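Local coordinates for protein endoglucanase family 5 (PDB 6PZ7) that probably hydrolyses the internal beta-1,4 linkages of cellulose and related plant polysaccharides, as a broad-specificity endoglucanase of glycoside hydrolase family 5, subfamily 4, at residues A116-L121 with N168-T173; T173-I178 with I209-K214. All blocks are in the same frame, centred on the assembly; numbering follows the deposited sequence. Where two conformers were deposited one is given.

Contact 1: A116-L121 with N168-T173; sequences ASTDEL and NKFNLT
F170 drives its phenyl ring into the side of the neighbouring helix, where S117, T118 and L121 receive it. CG lies anti to the carbonyl carbon (chi1 -71°), and from there the ring carries its far end to S117, whose CB comes within 3.4 Å of F170 CZ. At the ring's edge, in its plane, sits T118 OG1, 3.6 Å from F170 CE1, where aromatic C-H groups can face an oxygen. L121 crosses F170 at about a right angle and sets CD1 3.7 Å from F170 CG, so a branched aliphatic side chain packs against the base of the ring. T118 CG2 lies 3.5 Å from T173 OG1. Threonine suits both places because one branched carbon carries a methyl and a hydroxyl: each OG1 bonds a carbonyl of its own helix and still packs across the contact, with the two methyls near each other. T173 OG1 donates to K169 O at 3.0 Å from above the carbonyl plane, and T173 N reaches the same oxygen from the opposite face. The hydroxyl of T118 bonds E114 O, and that of S117 is held by W106 O and I108 N. K169 leads away to a salt bridge through NZ with E114. The axes of 116-121 and 168-173 diverge by 22° and approach to 9.7 Å; helices 111-132 and 161-180 are adjacent outer helices of the TIM barrel, following strands 95-99 and 139-142.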
loop_
_atom_site.group_PDB
_atom_site.type_symbol
_atom_site.label_atom_id
_atom_site.label_comp_id
_atom_site.label_asym_id
_atom_site.label_seq_id
_atom_site.Cartn_x
_atom_site.Cartn_y
_atom_site.Cartn_z
ATOM N N ALA A 116 0.173 -10.259 22.632
ATOM C CA ALA A 116 0.606 -11.367 21.803
ATOM C C ALA A 116 0.905 -10.917 20.382
ATOM O O ALA A 116 1.883 -11.360 19.751
ATOM C CB ALA A 116 -0.450 -12.474 21.776
ATOM N N SER A 117 0.091 -10.016 19.840
ATOM C CA SER A 117 0.336 -9.469 18.512
ATOM C C SER A 117 1.610 -8.634 18.477
ATOM O O SER A 117 2.392 -8.727 17.518
ATOM C CB SER A 117 -0.837 -8.608 18.024
ATOM O OG SER A 117 -1.976 -9.385 17.676
ATOM N N THR A 118 1.862 -7.842 19.517
ATOM C CA THR A 118 3.083 -7.051 19.600
ATOM C C THR A 118 4.311 -7.944 19.604
ATOM O O THR A 118 5.321 -7.680 18.912
ATOM C CB THR A 118 3.050 -6.190 20.856
ATOM O OG1 THR A 118 1.994 -5.229 20.714
ATOM C CG2 THR A 118 4.382 -5.467 21.121
ATOM N N ASP A 119 4.250 -9.017 20.365
ATOM C CA ASP A 119 5.380 -9.928 20.426
ATOM C C ASP A 119 5.633 -10.540 19.057
ATOM O O ASP A 119 6.775 -10.606 18.591
ATOM C CB ASP A 119 5.109 -11.007 21.473
ATOM C CG ASP A 119 6.216 -12.002 21.532
ATOM O OD1 ASP A 119 7.300 -11.629 22.018
ATOM O OD2 ASP A 119 6.017 -13.118 21.058
ATOM N N GLU A 120 4.599 -11.045 18.399
ATOM C CA GLU A 120 4.800 -11.677 17.099
ATOM C C GLU A 120 5.284 -10.653 16.071
ATOM O O GLU A 120 6.149 -10.954 15.242
ATOM C CB GLU A 120 3.527 -12.403 16.641
ATOM C CG GLU A 120 3.821 -13.192 15.397
ATOM C CD GLU A 120 2.722 -14.160 14.956
ATOM O OE1 GLU A 120 1.731 -14.350 15.688
ATOM O OE2 GLU A 120 2.906 -14.722 13.826
ATOM N N LEU A 121 4.753 -9.433 16.097
ATOM C CA LEU A 121 5.192 -8.401 15.172
ATOM C C LEU A 121 6.657 -8.116 15.350
ATOM O O LEU A 121 7.370 -7.915 14.363
ATOM C CB LEU A 121 4.416 -7.126 15.460
ATOM C CG LEU A 121 3.159 -6.868 14.669
ATOM C CD1 LEU A 121 2.452 -5.621 15.225
ATOM C CD2 LEU A 121 3.463 -6.720 13.151
ATOM N N ASN A 168 -1.561 2.357 16.905
ATOM C CA ASN A 168 -0.402 3.207 17.138
ATOM C C ASN A 168 0.713 2.423 17.820
ATOM O O ASN A 168 1.895 2.600 17.504
ATOM C CB ASN A 168 -0.780 4.424 17.984
ATOM C CG ASN A 168 -1.611 5.441 17.214
ATOM O OD1 ASN A 168 -1.458 5.596 15.989
ATOM N ND2 ASN A 168 -2.456 6.156 17.901
ATOM N N LYS A 169 0.353 1.548 18.773
ATOM C CA LYS A 169 1.344 0.715 19.440
ATOM C C LYS A 169 1.981 -0.271 18.471
ATOM O O LYS A 169 3.197 -0.485 18.508
ATOM C CB LYS A 169 0.690 -0.019 20.624
ATOM C CG LYS A 169 -0.048 0.880 21.637
ATOM C CD LYS A 169 -0.661 0.047 22.755
ATOM C CE LYS A 169 -1.559 0.856 23.667
ATOM N NZ LYS A 169 -2.128 0.020 24.776
ATOM N N PHE A 170 1.184 -0.873 17.602
ATOM C CA PHE A 170 1.741 -1.793 16.624
ATOM C C PHE A 170 2.701 -1.088 15.662
ATOM O O PHE A 170 3.767 -1.631 15.342
ATOM C CB PHE A 170 0.634 -2.443 15.798
ATOM C CG PHE A 170 -0.243 -3.452 16.531
ATOM C CD1 PHE A 170 0.100 -4.010 17.751
ATOM C CD2 PHE A 170 -1.403 -3.864 15.925
ATOM C CE1 PHE A 170 -0.729 -4.949 18.358
ATOM C CE2 PHE A 170 -2.228 -4.812 16.524
ATOM C CZ PHE A 170 -1.884 -5.354 17.742
ATOM N N ASN A 171 2.333 0.101 15.169
ATOM C CA ASN A 171 3.225 0.827 14.278
ATOM C C ASN A 171 4.521 1.185 14.994
ATOM O O ASN A 171 5.604 1.124 14.396
ATOM C CB ASN A 171 2.532 2.087 13.743
ATOM C CG ASN A 171 1.556 1.800 12.608
ATOM O OD1 ASN A 171 1.753 0.847 11.835
ATOM N ND2 ASN A 171 0.549 2.654 12.451
ATOM N N LEU A 172 4.423 1.606 16.255
ATOM C CA LEU A 172 5.614 1.930 17.035
ATOM C C LEU A 172 6.513 0.714 17.204
ATOM O O LEU A 172 7.728 0.811 17.018
ATOM C CB LEU A 172 5.214 2.465 18.410
ATOM C CG LEU A 172 6.363 2.762 19.362
ATOM C CD1 LEU A 172 7.291 3.748 18.787
ATOM C CD2 LEU A 172 5.816 3.231 20.718
ATOM N N THR A 173 5.920 -0.432 17.550
ATOM C CA THR A 173 6.672 -1.665 17.696
ATOM C C THR A 173 7.403 -1.981 16.401
ATOM O O THR A 173 8.591 -2.334 16.403
ATOM C CB THR A 173 5.718 -2.816 18.033
ATOM O OG1 THR A 173 5.103 -2.604 19.313
ATOM C CG2 THR A 173 6.458 -4.143 18.064
#

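Contact 2: T173-I178 with I209-K214; sequences TAVNTI and IPNNDK
V175 and P210 form the close-packed inner half of this contact, their side chains crossing at about a right angle. V175 CG2 rests 3.8 Å from P210 CG, and V175 CB lies 3.9 Å from P210 CB. A compact branched residue on the helix and a rigid ring on the loop suit such a buried place, having little conformational freedom to lose. V175 also packs on I190 of strand 190-193, while P210 lies against N171 and L172. With CG1 anti to its backbone N (chi1 166°), V175 places that methyl beside D213, 4.0 Å from D213 OD2. An acid can lie here because OD2 forms a salt bridge with R179 and OD1 accepts from R215 N.

The outer half is polar and exposed. N211 ND2 donates to N176 OD1 at 2.8 Å. The bond is somewhat bent, at 150°: OD1 lies close to the amide plane of N211, but the donor is tilted from the carbonyl plane of N176. A water joins the remaining ends of the amides, accepting from N176 ND2 at 3.0 Å and donating to N211 OD1 at 2.6 Å. Asparagine suits both places because each amide can give and accept at once. The chemistry implies a division of labour: apolar contact fills the inner side, neutral amides and a shared water tie loop to helix on the exposed side, and the charge of D213 is paired with R179.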
loop_
_atom_site.group_PDB
_atom_site.type_symbol
_atom_site.label_atom_id
_atom_site.label_comp_id
_atom_site.label_asym_id
_atom_site.label_seq_id
_atom_site.Cartn_x
_atom_site.Cartn_y
_atom_site.Cartn_z
ATOM N N THR A 173 5.920 -0.432 17.550
ATOM C CA THR A 173 6.672 -1.665 17.696
ATOM C C THR A 173 7.403 -1.981 16.401
ATOM O O THR A 173 8.591 -2.334 16.403
ATOM C CB THR A 173 5.718 -2.816 18.033
ATOM O OG1 THR A 173 5.103 -2.604 19.313
ATOM C CG2 THR A 173 6.458 -4.143 18.064
ATOM N N ALA A 174 6.694 -1.913 15.277
ATOM C CA ALA A 174 7.328 -2.228 13.988
ATOM C C ALA A 174 8.462 -1.262 13.649
ATOM O O ALA A 174 9.536 -1.686 13.229
ATOM C CB ALA A 174 6.268 -2.262 12.909
ATOM N N VAL A 175 8.252 0.041 13.825
ATOM C CA VAL A 175 9.309 1.014 13.547
ATOM C C VAL A 175 10.520 0.759 14.433
ATOM O O VAL A 175 11.666 0.752 13.964
ATOM C CB VAL A 175 8.800 2.463 13.695
ATOM C CG1 VAL A 175 9.956 3.437 13.737
ATOM C CG2 VAL A 175 7.834 2.809 12.548
ATOM N N ASN A 176 10.301 0.564 15.743
ATOM C CA ASN A 176 11.437 0.338 16.631
ATOM C C ASN A 176 12.189 -0.941 16.251
ATOM O O ASN A 176 13.424 -0.995 16.291
ATOM C CB ASN A 176 10.977 0.252 18.085
ATOM C CG ASN A 176 10.695 1.617 18.711
ATOM O OD1 ASN A 176 11.156 2.633 18.239
ATOM N ND2 ASN A 176 9.941 1.607 19.800
ATOM N N THR A 177 11.453 -1.995 15.916
ATOM C CA THR A 177 12.081 -3.261 15.527
ATOM C C THR A 177 12.907 -3.091 14.259
ATOM O O THR A 177 14.046 -3.556 14.177
ATOM C CB THR A 177 11.019 -4.329 15.325
ATOM O OG1 THR A 177 10.306 -4.555 16.546
ATOM C CG2 THR A 177 11.580 -5.643 14.850
ATOM N N ILE A 178 12.351 -2.418 13.253
ATOM C CA ILE A 178 13.098 -2.138 12.031
ATOM C C ILE A 178 14.378 -1.400 12.370
ATOM O O ILE A 178 15.485 -1.767 11.927
ATOM C CB ILE A 178 12.210 -1.345 11.051
ATOM C CG1 ILE A 178 11.103 -2.241 10.476
ATOM C CG2 ILE A 178 13.074 -0.719 9.959
ATOM C CD1 ILE A 178 9.923 -1.498 9.919
ATOM N N ILE A 209 2.498 9.370 14.937
ATOM C CA ILE A 209 3.714 8.955 14.234
ATOM C C ILE A 209 4.707 8.355 15.229
ATOM O O ILE A 209 5.117 9.056 16.168
ATOM C CB ILE A 209 4.354 10.162 13.520
ATOM C CG1 ILE A 209 3.397 10.784 12.517
ATOM C CG2 ILE A 209 5.691 9.756 12.867
ATOM C CD1 ILE A 209 3.104 9.925 11.281
ATOM N N PRO A 210 5.132 7.102 15.078
ATOM C CA PRO A 210 6.073 6.496 16.036
ATOM C C PRO A 210 7.291 7.361 16.289
ATOM O O PRO A 210 8.010 7.746 15.344
ATOM C CB PRO A 210 6.465 5.169 15.358
ATOM C CG PRO A 210 5.259 4.795 14.551
ATOM C CD PRO A 210 4.731 6.140 14.025
ATOM N N ASN A 211 7.527 7.702 17.563
ATOM C CA ASN A 211 8.697 8.470 17.990
ATOM C C ASN A 211 8.803 9.837 17.326
ATOM O O ASN A 211 9.863 10.463 17.350
ATOM C CB ASN A 211 10.002 7.694 17.758
ATOM C CG ASN A 211 10.013 6.367 18.445
ATOM O OD1 ASN A 211 9.675 6.267 19.630
ATOM N ND2 ASN A 211 10.399 5.311 17.732
ATOM N N ASN A 212 7.723 10.323 16.696
ATOM C CA ASN A 212 7.811 11.532 15.865
ATOM C C ASN A 212 8.999 11.421 14.899
ATOM O O ASN A 212 9.688 12.393 14.625
ATOM C CB ASN A 212 7.892 12.808 16.729
ATOM C CG ASN A 212 7.408 14.043 15.990
ATOM O OD1 ASN A 212 6.942 13.973 14.857
ATOM N ND2 ASN A 212 7.487 15.203 16.650
ATOM N N ASP A 213 9.176 10.224 14.334
ATOM C CA ASP A 213 10.292 9.924 13.429
ATOM C C ASP A 213 10.118 10.691 12.125
ATOM O O ASP A 213 9.103 10.569 11.437
ATOM C CB ASP A 213 10.258 8.415 13.226
ATOM C CG ASP A 213 11.426 7.842 12.432
ATOM O OD1 ASP A 213 11.841 8.435 11.418
ATOM O OD2 ASP A 213 11.912 6.778 12.850
ATOM N N LYS A 214 11.153 11.470 11.764
ATOM C CA LYS A 214 11.083 12.325 10.584
ATOM C C LYS A 214 11.102 11.552 9.271
ATOM O O LYS A 214 10.858 12.147 8.217
ATOM C CB LYS A 214 12.222 13.355 10.576
ATOM C CG LYS A 214 13.603 12.743 10.362
ATOM C CD LYS A 214 14.716 13.810 10.390
ATOM C CE LYS A 214 16.082 13.179 10.207
ATOM N NZ LYS A 214 17.195 14.183 10.357
HETATM O O HOH W 1 9.961 4.188 21.231
#

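Overall arrangement
Contacts 1 and 2 follow one another along helix 161-180, their centres 11 Å apart, and meet at T173, which packs in contact 1 and whose O accepts from T177 in the helix segment of contact 2. They touch directly: L172 CD1 lies 3.6 Å from N211 OD1, and N171 O lies 3.7 Å from P210 CG. Both lie outside the strands, contact 1 between two outer helices and contact 2 between a helix and a loop. That loop runs into the N-terminal end of strand 216-221, whereas the catalytic cleft of GH5 enzymes lies at the C-terminal ends of the barrel strands, so contact 2 is probably nearer the opposite end of the barrel.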